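Local coordinates for protein probable thiamine pyrophosphokinase (PDB 3L8M) that probably transfers pyrophosphate from ATP to thiamine as a thiamine diphosphokinase, making thiamine diphosphate, at residues M1-L12 with Y90-G101; T41-F49 with D77-R88. All blocks are in the same frame, centred on the assembly; numbering follows the deposited sequence.

Contact 1 of 2, residues M1-L12 with Y90-G101. With NA (sodium ion), chain C.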
loop_
_atom_site.group_PDB
_atom_site.type_symbol
_atom_site.label_atom_id
_atom_site.label_comp_id
_atom_site.label_asym_id
_atom_site.label_seq_id
_atom_site.Cartn_x
_atom_site.Cartn_y
_atom_site.Cartn_z
HETATM N N MSE A 1 -1.266 13.319 -2.778
HETATM C CA MSE A 1 -0.086 12.470 -2.463
HETATM C C MSE A 1 0.807 13.263 -1.519
HETATM O O MSE A 1 1.119 14.419 -1.788
HETATM C CB MSE A 1 0.661 12.114 -3.752
HETATM C CG MSE A 1 1.759 11.083 -3.566
HETATM SE SE MSE A 1 2.262 10.240 -5.227
HETATM C CE MSE A 1 3.406 11.617 -5.928
ATOM N N LYS A 2 1.206 12.635 -0.414
ATOM C CA LYS A 2 2.026 13.281 0.604
ATOM C C LYS A 2 3.481 12.807 0.696
ATOM O O LYS A 2 3.763 11.605 0.683
ATOM C CB LYS A 2 1.355 13.092 1.965
ATOM C CG LYS A 2 2.081 13.739 3.134
ATOM C CD LYS A 2 1.557 13.150 4.438
ATOM C CE LYS A 2 2.302 13.671 5.656
ATOM N NZ LYS A 2 1.990 12.830 6.842
ATOM N N ALA A 3 4.408 13.753 0.807
ATOM C CA ALA A 3 5.816 13.388 0.925
ATOM C C ALA A 3 6.471 14.032 2.151
ATOM O O ALA A 3 6.237 15.203 2.454
ATOM C CB ALA A 3 6.576 13.779 -0.342
ATOM N N ASN A 4 7.275 13.244 2.860
ATOM C CA ASN A 4 7.992 13.714 4.042
ATOM C C ASN A 4 9.466 13.764 3.690
ATOM O O ASN A 4 10.000 12.807 3.136
ATOM C CB ASN A 4 7.827 12.749 5.216
ATOM C CG ASN A 4 6.402 12.615 5.662
ATOM O OD1 ASN A 4 5.766 13.597 6.060
ATOM N ND2 ASN A 4 5.879 11.393 5.600
ATOM N N LEU A 5 10.120 14.875 4.003
ATOM C CA LEU A 5 11.547 15.015 3.734
ATOM C C LEU A 5 12.317 15.050 5.038
ATOM O O LEU A 5 11.898 15.694 6.001
ATOM C CB LEU A 5 11.847 16.305 2.953
ATOM C CG LEU A 5 11.680 16.256 1.428
ATOM C CD1 LEU A 5 10.215 16.041 1.069
ATOM C CD2 LEU A 5 12.220 17.548 0.812
ATOM N N LEU A 6 13.435 14.338 5.080
ATOM C CA LEU A 6 14.268 14.365 6.262
ATOM C C LEU A 6 15.607 14.999 5.871
ATOM O O LEU A 6 16.281 14.511 4.965
ATOM C CB LEU A 6 14.479 12.955 6.806
ATOM C CG LEU A 6 15.213 12.893 8.149
ATOM C CD1 LEU A 6 14.476 13.761 9.166
ATOM C CD2 LEU A 6 15.300 11.441 8.632
ATOM N N CYS A 7 15.971 16.093 6.539
ATOM C CA CYS A 7 17.235 16.790 6.273
ATOM C C CYS A 7 18.301 16.520 7.326
ATOM O O CYS A 7 19.435 16.948 7.169
ATOM C CB CYS A 7 17.039 18.301 6.230
ATOM S SG CYS A 7 15.794 18.882 5.112
ATOM N N GLY A 8 17.935 15.826 8.400
ATOM C CA GLY A 8 18.886 15.547 9.460
ATOM C C GLY A 8 18.177 15.092 10.722
ATOM O O GLY A 8 16.975 14.834 10.679
ATOM N N ASN A 9 18.895 15.012 11.846
ATOM C CA ASN A 9 18.291 14.541 13.093
ATOM C C ASN A 9 18.092 15.557 14.226
ATOM O O ASN A 9 17.910 15.166 15.384
ATOM C CB ASN A 9 19.092 13.342 13.623
ATOM C CG ASN A 9 20.502 13.717 14.036
ATOM O OD1 ASN A 9 21.095 14.655 13.497
ATOM N ND2 ASN A 9 21.057 12.974 14.987
ATOM N N ARG A 10 18.109 16.849 13.909
ATOM C CA ARG A 10 17.914 17.881 14.936
ATOM C C ARG A 10 16.452 18.286 15.135
ATOM O O ARG A 10 15.735 18.549 14.171
ATOM C CB ARG A 10 18.706 19.144 14.596
ATOM C CG ARG A 10 20.200 19.055 14.809
ATOM C CD ARG A 10 20.875 20.324 14.301
ATOM N NE ARG A 10 22.325 20.207 14.341
ATOM C CZ ARG A 10 23.044 20.243 15.459
ATOM N NH1 ARG A 10 22.443 20.406 16.632
ATOM N NH2 ARG A 10 24.359 20.083 15.404
ATOM N N ASN A 11 16.033 18.334 16.399
ATOM C CA ASN A 11 14.686 18.736 16.798
ATOM C C ASN A 11 13.548 17.946 16.151
ATOM O O ASN A 11 12.423 18.436 16.046
ATOM C CB ASN A 11 14.495 20.230 16.518
ATOM C CG ASN A 11 15.581 21.082 17.140
ATOM O OD1 ASN A 11 15.975 20.865 18.287
ATOM N ND2 ASN A 11 16.069 22.061 16.393
ATOM N N LEU A 12 13.833 16.723 15.727
ATOM C CA LEU A 12 12.804 15.905 15.095
ATOM C C LEU A 12 11.735 15.510 16.091
ATOM O O LEU A 12 12.043 15.225 17.252
ATOM C CB LEU A 12 13.409 14.631 14.516
ATOM C CG LEU A 12 14.431 14.834 13.407
ATOM C CD1 LEU A 12 14.723 13.487 12.767
ATOM C CD2 LEU A 12 13.883 15.812 12.372
ATOM N N TYR A 90 3.665 15.198 -5.833
ATOM C CA TYR A 90 3.449 15.300 -4.391
ATOM C C TYR A 90 2.868 16.690 -4.120
ATOM O O TYR A 90 3.471 17.700 -4.481
ATOM C CB TYR A 90 4.783 15.111 -3.651
ATOM C CG TYR A 90 5.267 13.666 -3.608
ATOM C CD1 TYR A 90 4.674 12.740 -2.757
ATOM C CD2 TYR A 90 6.319 13.231 -4.419
ATOM C CE1 TYR A 90 5.113 11.418 -2.705
ATOM C CE2 TYR A 90 6.763 11.905 -4.382
ATOM C CZ TYR A 90 6.153 11.006 -3.517
ATOM O OH TYR A 90 6.577 9.699 -3.473
ATOM N N ARG A 91 1.696 16.742 -3.497
ATOM C CA ARG A 91 1.034 18.017 -3.227
ATOM C C ARG A 91 1.200 18.541 -1.804
ATOM O O ARG A 91 1.172 19.751 -1.578
ATOM C CB ARG A 91 -0.458 17.905 -3.532
ATOM C CG ARG A 91 -1.149 19.246 -3.644
ATOM C CD ARG A 91 -1.431 19.605 -5.097
ATOM N NE ARG A 91 -2.615 18.917 -5.608
ATOM C CZ ARG A 91 -3.841 19.081 -5.116
ATOM N NH1 ARG A 91 -4.045 19.906 -4.098
ATOM N NH2 ARG A 91 -4.869 18.425 -5.644
ATOM N N ASN A 92 1.335 17.629 -0.847
ATOM C CA ASN A 92 1.511 18.003 0.551
ATOM C C ASN A 92 2.912 17.573 0.929
ATOM O O ASN A 92 3.220 16.386 0.888
ATOM C CB ASN A 92 0.487 17.287 1.437
ATOM C CG ASN A 92 -0.940 17.709 1.135
ATOM O OD1 ASN A 92 -1.292 18.887 1.247
ATOM N ND2 ASN A 92 -1.770 16.749 0.748
ATOM N N ILE A 93 3.759 18.538 1.279
ATOM C CA ILE A 93 5.139 18.253 1.646
ATOM C C ILE A 93 5.471 18.696 3.066
ATOM O O ILE A 93 5.271 19.854 3.422
ATOM C CB ILE A 93 6.136 18.955 0.687
ATOM C CG1 ILE A 93 5.698 18.767 -0.774
ATOM C CG2 ILE A 93 7.537 18.402 0.900
ATOM C CD1 ILE A 93 5.393 17.353 -1.146
ATOM N N ASP A 94 5.972 17.766 3.871
ATOM C CA ASP A 94 6.369 18.058 5.245
ATOM C C ASP A 94 7.878 17.914 5.336
ATOM O O ASP A 94 8.418 16.825 5.119
ATOM C CB ASP A 94 5.715 17.080 6.232
ATOM C CG ASP A 94 4.232 17.319 6.392
ATOM O OD1 ASP A 94 3.741 18.315 5.820
ATOM O OD2 ASP A 94 3.566 16.524 7.093
ATOM N N VAL A 95 8.557 19.015 5.643
ATOM C CA VAL A 95 10.007 18.988 5.767
ATOM C C VAL A 95 10.385 18.926 7.246
ATOM O O VAL A 95 10.020 19.798 8.040
ATOM C CB VAL A 95 10.655 20.233 5.100
ATOM C CG1 VAL A 95 12.173 20.176 5.245
ATOM C CG2 VAL A 95 10.265 20.291 3.614
ATOM N N TYR A 96 11.116 17.884 7.608
ATOM C CA TYR A 96 11.557 17.683 8.979
ATOM C C TYR A 96 13.063 17.805 8.954
ATOM O O TYR A 96 13.679 17.587 7.906
ATOM C CB TYR A 96 11.196 16.266 9.443
ATOM C CG TYR A 96 9.720 16.005 9.576
ATOM C CD1 TYR A 96 9.067 16.210 10.791
ATOM C CD2 TYR A 96 8.975 15.539 8.495
ATOM C CE1 TYR A 96 7.709 15.951 10.933
ATOM C CE2 TYR A 96 7.613 15.275 8.623
ATOM C CZ TYR A 96 6.988 15.483 9.849
ATOM O OH TYR A 96 5.655 15.195 10.003
ATOM N N GLY A 97 13.651 18.137 10.100
ATOM C CA GLY A 97 15.096 18.237 10.194
ATOM C C GLY A 97 15.745 19.512 9.695
ATOM O O GLY A 97 16.974 19.596 9.667
ATOM N N ALA A 98 14.945 20.511 9.323
ATOM C CA ALA A 98 15.497 21.759 8.808
ATOM C C ALA A 98 15.716 22.897 9.820
ATOM O O ALA A 98 16.027 24.016 9.401
ATOM C CB ALA A 98 14.629 22.268 7.643
ATOM N N THR A 99 15.557 22.631 11.121
ATOM C CA THR A 99 15.754 23.666 12.150
ATOM C C THR A 99 16.948 23.342 13.051
ATOM O O THR A 99 17.438 22.214 13.062
ATOM C CB THR A 99 14.491 23.861 13.063
ATOM O OG1 THR A 99 14.411 22.802 14.026
ATOM C CG2 THR A 99 13.209 23.865 12.238
ATOM N N GLY A 100 17.411 24.338 13.803
ATOM C CA GLY A 100 18.552 24.155 14.687
ATOM C C GLY A 100 19.881 24.247 13.944
ATOM O O GLY A 100 19.901 24.486 12.737
ATOM N N GLY A 101 20.988 24.072 14.665
ATOM C CA GLY A 101 22.311 24.112 14.037
ATOM C C GLY A 101 22.656 25.391 13.287
ATOM O O GLY A 101 22.489 26.485 13.819
HETATM NA NA NA C . 2.067 20.004 4.250
HETATM O O HOH W 1 -1.871 14.047 0.129
HETATM O O HOH W 2 4.129 14.141 8.092
HETATM O O HOH W 3 14.399 20.115 12.650
#
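Selenomethionine Met1 and Ala3 form a slot that the Tyr90 ring fills. Met1 sets its CE over the middle of one ring face, 3.4 Å from the centroid and only 3° off the ring normal, a CH-pi contact with SE in Met-aromatic range. The chain reaches there by bending at chi3 (80°). Against the opposite face sits Ala3 CB, tight at 3.2 Å from Tyr90 CD1 and shifted toward the rim. Strands 2-6 and 92-96 run parallel beyond this slot, laced by near-straight bonds such as Ala3 N to Asn92 O (2.9 Å) and Leu5 N to Asp94 O (2.8 Å). On the face of Ala3 and Leu5, Leu5 CD1 leans across to Ile93 CG2 (3.6 Å), and Cys7 SG continues the row onto Val95 CG1. Leu5, Cys7 and Val95 meet Leu78 and Ile82 of helix 77-87. Past the strands, the methyl Leu12 CD2 rests against the backbone of Gly97, 3.3 Å from Gly97 N; Gly97 has a positive phi and lies beside Gly8. Farther along, Asn11 ND2 donates to Thr99 OG1 (3.0 Å), nearly in its amide plane; Thr99 OG1 is also bonded to Asp129. The other face carries the polar groups Lys2, Asn4 and Asp94, beside Tyr96. Asn4 and Asp94 lie alongside each other pointing the same way, and Asn4 OD1 reaches the edge of the Tyr96 ring. One water joins Lys2 NZ, Asn4 OD1, Asp94 OD2 and Tyr96 OH. Lys2 NZ forms a salt bridge with Glu23, which also accepts from Asn4 ND2. Asp94 OD1 binds sodium together with Asn124 O. The two carboxylate oxygens of Asp94 thus serve different partners, one the cation and the other the shared water.

Contact 2 of 2, residues T41-F49 with D77-R88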
loop_
_atom_site.group_PDB
_atom_site.type_symbol
_atom_site.label_atom_id
_atom_site.label_comp_id
_atom_site.label_asym_id
_atom_site.label_seq_id
_atom_site.Cartn_x
_atom_site.Cartn_y
_atom_site.Cartn_z
ATOM N N THR A 41 13.090 2.861 3.187
ATOM C CA THR A 41 13.613 3.083 1.842
ATOM C C THR A 41 13.076 4.393 1.271
ATOM O O THR A 41 11.883 4.536 1.024
ATOM C CB THR A 41 13.224 1.943 0.873
ATOM O OG1 THR A 41 13.745 0.699 1.360
ATOM C CG2 THR A 41 13.789 2.219 -0.530
ATOM N N PRO A 42 13.958 5.371 1.058
ATOM C CA PRO A 42 13.552 6.666 0.511
ATOM C C PRO A 42 13.094 6.528 -0.947
ATOM O O PRO A 42 13.690 5.780 -1.707
ATOM C CB PRO A 42 14.831 7.500 0.612
ATOM C CG PRO A 42 15.624 6.814 1.693
ATOM C CD PRO A 42 15.388 5.371 1.408
ATOM N N GLN A 43 12.025 7.231 -1.314
ATOM C CA GLN A 43 11.527 7.232 -2.684
ATOM C C GLN A 43 12.696 7.719 -3.567
ATOM O O GLN A 43 12.855 7.296 -4.711
ATOM C CB GLN A 43 10.357 8.217 -2.818
ATOM C CG GLN A 43 9.143 7.909 -1.948
ATOM C CD GLN A 43 8.472 6.607 -2.344
ATOM O OE1 GLN A 43 8.255 6.347 -3.531
ATOM N NE2 GLN A 43 8.136 5.784 -1.356
ATOM N N PHE A 44 13.494 8.634 -3.015
ATOM C CA PHE A 44 14.662 9.191 -3.691
ATOM C C PHE A 44 15.401 10.130 -2.745
ATOM O O PHE A 44 14.844 10.586 -1.753
ATOM C CB PHE A 44 14.262 9.918 -4.983
ATOM C CG PHE A 44 13.497 11.194 -4.777
ATOM C CD1 PHE A 44 14.155 12.372 -4.425
ATOM C CD2 PHE A 44 12.121 11.231 -4.986
ATOM C CE1 PHE A 44 13.464 13.561 -4.296
ATOM C CE2 PHE A 44 11.413 12.424 -4.854
ATOM C CZ PHE A 44 12.090 13.595 -4.508
ATOM N N ALA A 45 16.658 10.415 -3.044
ATOM C CA ALA A 45 17.442 11.281 -2.183
ATOM C C ALA A 45 18.336 12.235 -2.961
ATOM O O ALA A 45 18.778 11.928 -4.068
ATOM C CB ALA A 45 18.291 10.431 -1.250
ATOM N N VAL A 46 18.598 13.395 -2.364
ATOM C CA VAL A 46 19.458 14.408 -2.954
ATOM C C VAL A 46 20.558 14.654 -1.931
ATOM O O VAL A 46 20.297 14.645 -0.727
ATOM C CB VAL A 46 18.706 15.738 -3.174
ATOM C CG1 VAL A 46 19.622 16.742 -3.849
ATOM C CG2 VAL A 46 17.455 15.513 -4.005
ATOM N N GLY A 47 21.785 14.861 -2.394
ATOM C CA GLY A 47 22.863 15.113 -1.461
ATOM C C GLY A 47 24.044 14.201 -1.669
ATOM O O GLY A 47 23.904 13.111 -2.221
ATOM N N ASP A 48 25.209 14.649 -1.211
ATOM C CA ASP A 48 26.452 13.897 -1.345
ATOM C C ASP A 48 25.996 13.321 -0.003
ATOM O O ASP A 48 25.488 14.064 0.843
ATOM C CB ASP A 48 27.614 14.723 -0.794
ATOM N N PHE A 49 26.183 12.010 0.173
ATOM C CA PHE A 49 25.796 11.263 1.382
ATOM C C PHE A 49 27.046 10.363 1.340
ATOM O O PHE A 49 27.563 10.039 0.269
ATOM C CB PHE A 49 24.520 10.467 1.017
ATOM C CG PHE A 49 24.654 9.589 -0.200
ATOM C CD1 PHE A 49 25.262 8.335 -0.114
ATOM C CD2 PHE A 49 24.169 10.013 -1.435
ATOM C CE1 PHE A 49 25.384 7.517 -1.242
ATOM C CE2 PHE A 49 24.286 9.203 -2.569
ATOM C CZ PHE A 49 24.895 7.953 -2.472
ATOM N N ASP A 77 20.301 21.708 -1.748
ATOM C CA ASP A 77 19.843 20.329 -1.852
ATOM C C ASP A 77 18.370 20.213 -1.468
ATOM O O ASP A 77 17.607 19.451 -2.078
ATOM C CB ASP A 77 20.710 19.409 -0.983
ATOM C CG ASP A 77 22.136 19.283 -1.515
ATOM O OD1 ASP A 77 22.408 19.795 -2.617
ATOM O OD2 ASP A 77 22.984 18.673 -0.845
ATOM N N LEU A 78 17.958 20.998 -0.481
ATOM C CA LEU A 78 16.568 20.970 -0.052
ATOM C C LEU A 78 15.645 21.544 -1.127
ATOM O O LEU A 78 14.537 21.047 -1.333
ATOM C CB LEU A 78 16.383 21.765 1.250
ATOM C CG LEU A 78 14.917 21.916 1.686
ATOM C CD1 LEU A 78 14.317 20.522 1.818
ATOM C CD2 LEU A 78 14.801 22.693 3.018
ATOM N N ALA A 79 16.096 22.590 -1.817
ATOM C CA ALA A 79 15.258 23.213 -2.839
ATOM C C ALA A 79 15.038 22.286 -4.031
ATOM O O ALA A 79 13.984 22.319 -4.665
ATOM C CB ALA A 79 15.871 24.542 -3.293
ATOM N N LEU A 80 16.045 21.469 -4.333
ATOM C CA LEU A 80 15.960 20.514 -5.427
ATOM C C LEU A 80 15.010 19.390 -4.993
ATOM O O LEU A 80 14.123 18.976 -5.755
ATOM C CB LEU A 80 17.347 19.936 -5.735
ATOM C CG LEU A 80 18.458 20.903 -6.174
ATOM C CD1 LEU A 80 19.779 20.152 -6.288
ATOM C CD2 LEU A 80 18.099 21.541 -7.508
ATOM N N GLY A 81 15.196 18.910 -3.763
ATOM C CA GLY A 81 14.347 17.847 -3.242
ATOM C C GLY A 81 12.886 18.222 -3.344
ATOM O O GLY A 81 12.053 17.393 -3.709
ATOM N N ILE A 82 12.582 19.484 -3.039
ATOM C CA ILE A 82 11.220 20.009 -3.088
ATOM C C ILE A 82 10.688 19.988 -4.514
ATOM O O ILE A 82 9.645 19.388 -4.805
ATOM C CB ILE A 82 11.173 21.466 -2.583
ATOM C CG1 ILE A 82 11.494 21.510 -1.090
ATOM C CG2 ILE A 82 9.801 22.080 -2.859
ATOM C CD1 ILE A 82 10.484 20.787 -0.223
ATOM N N ASP A 83 11.407 20.672 -5.394
ATOM C CA ASP A 83 11.037 20.738 -6.794
ATOM C C ASP A 83 10.858 19.318 -7.344
ATOM O O ASP A 83 9.882 19.030 -8.041
ATOM C CB ASP A 83 12.121 21.494 -7.563
ATOM C CG ASP A 83 11.982 21.354 -9.058
ATOM O OD1 ASP A 83 10.938 21.767 -9.611
ATOM O OD2 ASP A 83 12.930 20.827 -9.680
ATOM N N GLN A 84 11.795 18.433 -7.013
ATOM C CA GLN A 84 11.729 17.054 -7.469
ATOM C C GLN A 84 10.513 16.317 -6.937
ATOM O O GLN A 84 10.049 15.366 -7.567
ATOM C CB GLN A 84 12.994 16.295 -7.074
ATOM C CG GLN A 84 14.184 16.609 -7.945
ATOM C CD GLN A 84 13.909 16.331 -9.407
ATOM O OE1 GLN A 84 13.393 15.267 -9.764
ATOM N NE2 GLN A 84 14.264 17.283 -10.268
ATOM N N ALA A 85 10.011 16.734 -5.774
ATOM C CA ALA A 85 8.826 16.089 -5.208
ATOM C C ALA A 85 7.598 16.627 -5.930
ATOM O O ALA A 85 6.663 15.879 -6.227
ATOM C CB ALA A 85 8.710 16.357 -3.706
ATOM N N VAL A 86 7.605 17.928 -6.205
ATOM C CA VAL A 86 6.491 18.564 -6.900
ATOM C C VAL A 86 6.393 18.023 -8.329
ATOM O O VAL A 86 5.308 17.919 -8.881
ATOM C CB VAL A 86 6.635 20.125 -6.910
ATOM C CG1 VAL A 86 5.609 20.753 -7.848
ATOM C CG2 VAL A 86 6.403 20.674 -5.504
ATOM N N LYS A 87 7.528 17.664 -8.920
ATOM C CA LYS A 87 7.528 17.120 -10.274
ATOM C C LYS A 87 6.864 15.743 -10.344
ATOM O O LYS A 87 6.302 15.370 -11.378
ATOM C CB LYS A 87 8.959 17.008 -10.811
ATOM C CG LYS A 87 9.514 18.286 -11.390
ATOM C CD LYS A 87 10.867 18.048 -12.054
ATOM C CE LYS A 87 11.315 19.280 -12.817
ATOM N NZ LYS A 87 10.315 19.609 -13.873
ATOM N N ARG A 88 6.943 14.988 -9.251
ATOM C CA ARG A 88 6.356 13.648 -9.196
ATOM C C ARG A 88 4.890 13.664 -8.739
ATOM O O ARG A 88 4.274 12.614 -8.554
ATOM C CB ARG A 88 7.194 12.749 -8.274
ATOM C CG ARG A 88 8.603 12.433 -8.818
ATOM C CD ARG A 88 9.519 11.835 -7.742
ATOM N NE ARG A 88 10.777 11.316 -8.278
ATOM C CZ ARG A 88 11.713 12.049 -8.880
ATOM N NH1 ARG A 88 11.546 13.355 -9.034
ATOM N NH2 ARG A 88 12.829 11.480 -9.326
#
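Arg88 lays its side chain obliquely across the ring of Phe44, reaching from just beyond helix 77-87 to strand 44-46. From CB the chain runs extended, carrying Arg88 CD to 3.5 Å from Phe44 CE2 and Arg88 NE to 3.6 Å from Phe44 CD2. Arg88 CZ comes 4.4 Å from the centroid of the Phe44 ring, 28° off the normal: an off-centre cation-pi contact with the two planes inclined rather than stacked. At the tip, Arg88 NH1 turns back to the helix and is gripped twice, by Gln84 OE1 (2.8 Å), close to the guanidinium plane, and by the backbone Gln84 O (2.9 Å). NH2 bonds to Arg88 O of a third subunit, so this arginine also belongs to a subunit interface. Phe44 itself brings its CZ to 3.8 Å from Gln84 CB and meets Gly81 O at its ring edge. Nearer the helix N terminus Val46 straddles one turn, Val46 CG2 against Gly81 CA (4.0 Å) and CG1 near Asp77 CB and Leu80 CD1. A helix packed over the parallel part of a mixed sheet, its axis running 150° to the outermost strand within this chain, is the layered alpha/beta arrangement of the Rossmann-like thiamin pyrophosphokinase catalytic domain.

In the fold
Contact 1 and contact 2 meet in one sheet, their centres 11 Å apart, with strand 24-28 lying between 44-46 and 2-6. Helix 77-87 covers both: Leu78 CD1 lies 3.8 Å from Leu5 CD2, and the chain then turns directly into strand 92-96. At that turn Tyr90 N probably donates to Ala85 O (3.1 Å), while Tyr90 OH touches Gln43 CG at 3.5 Å, tying the 41-49 segment to the first contact. The sodium of contact 1 is bound by Asn124 and by Asp94, whose side chain leaves the sheet on the face away from helix 77-87; a second sodium lies about 3 Å from the Asn11 side chain, another about 4 Å from that of Arg88.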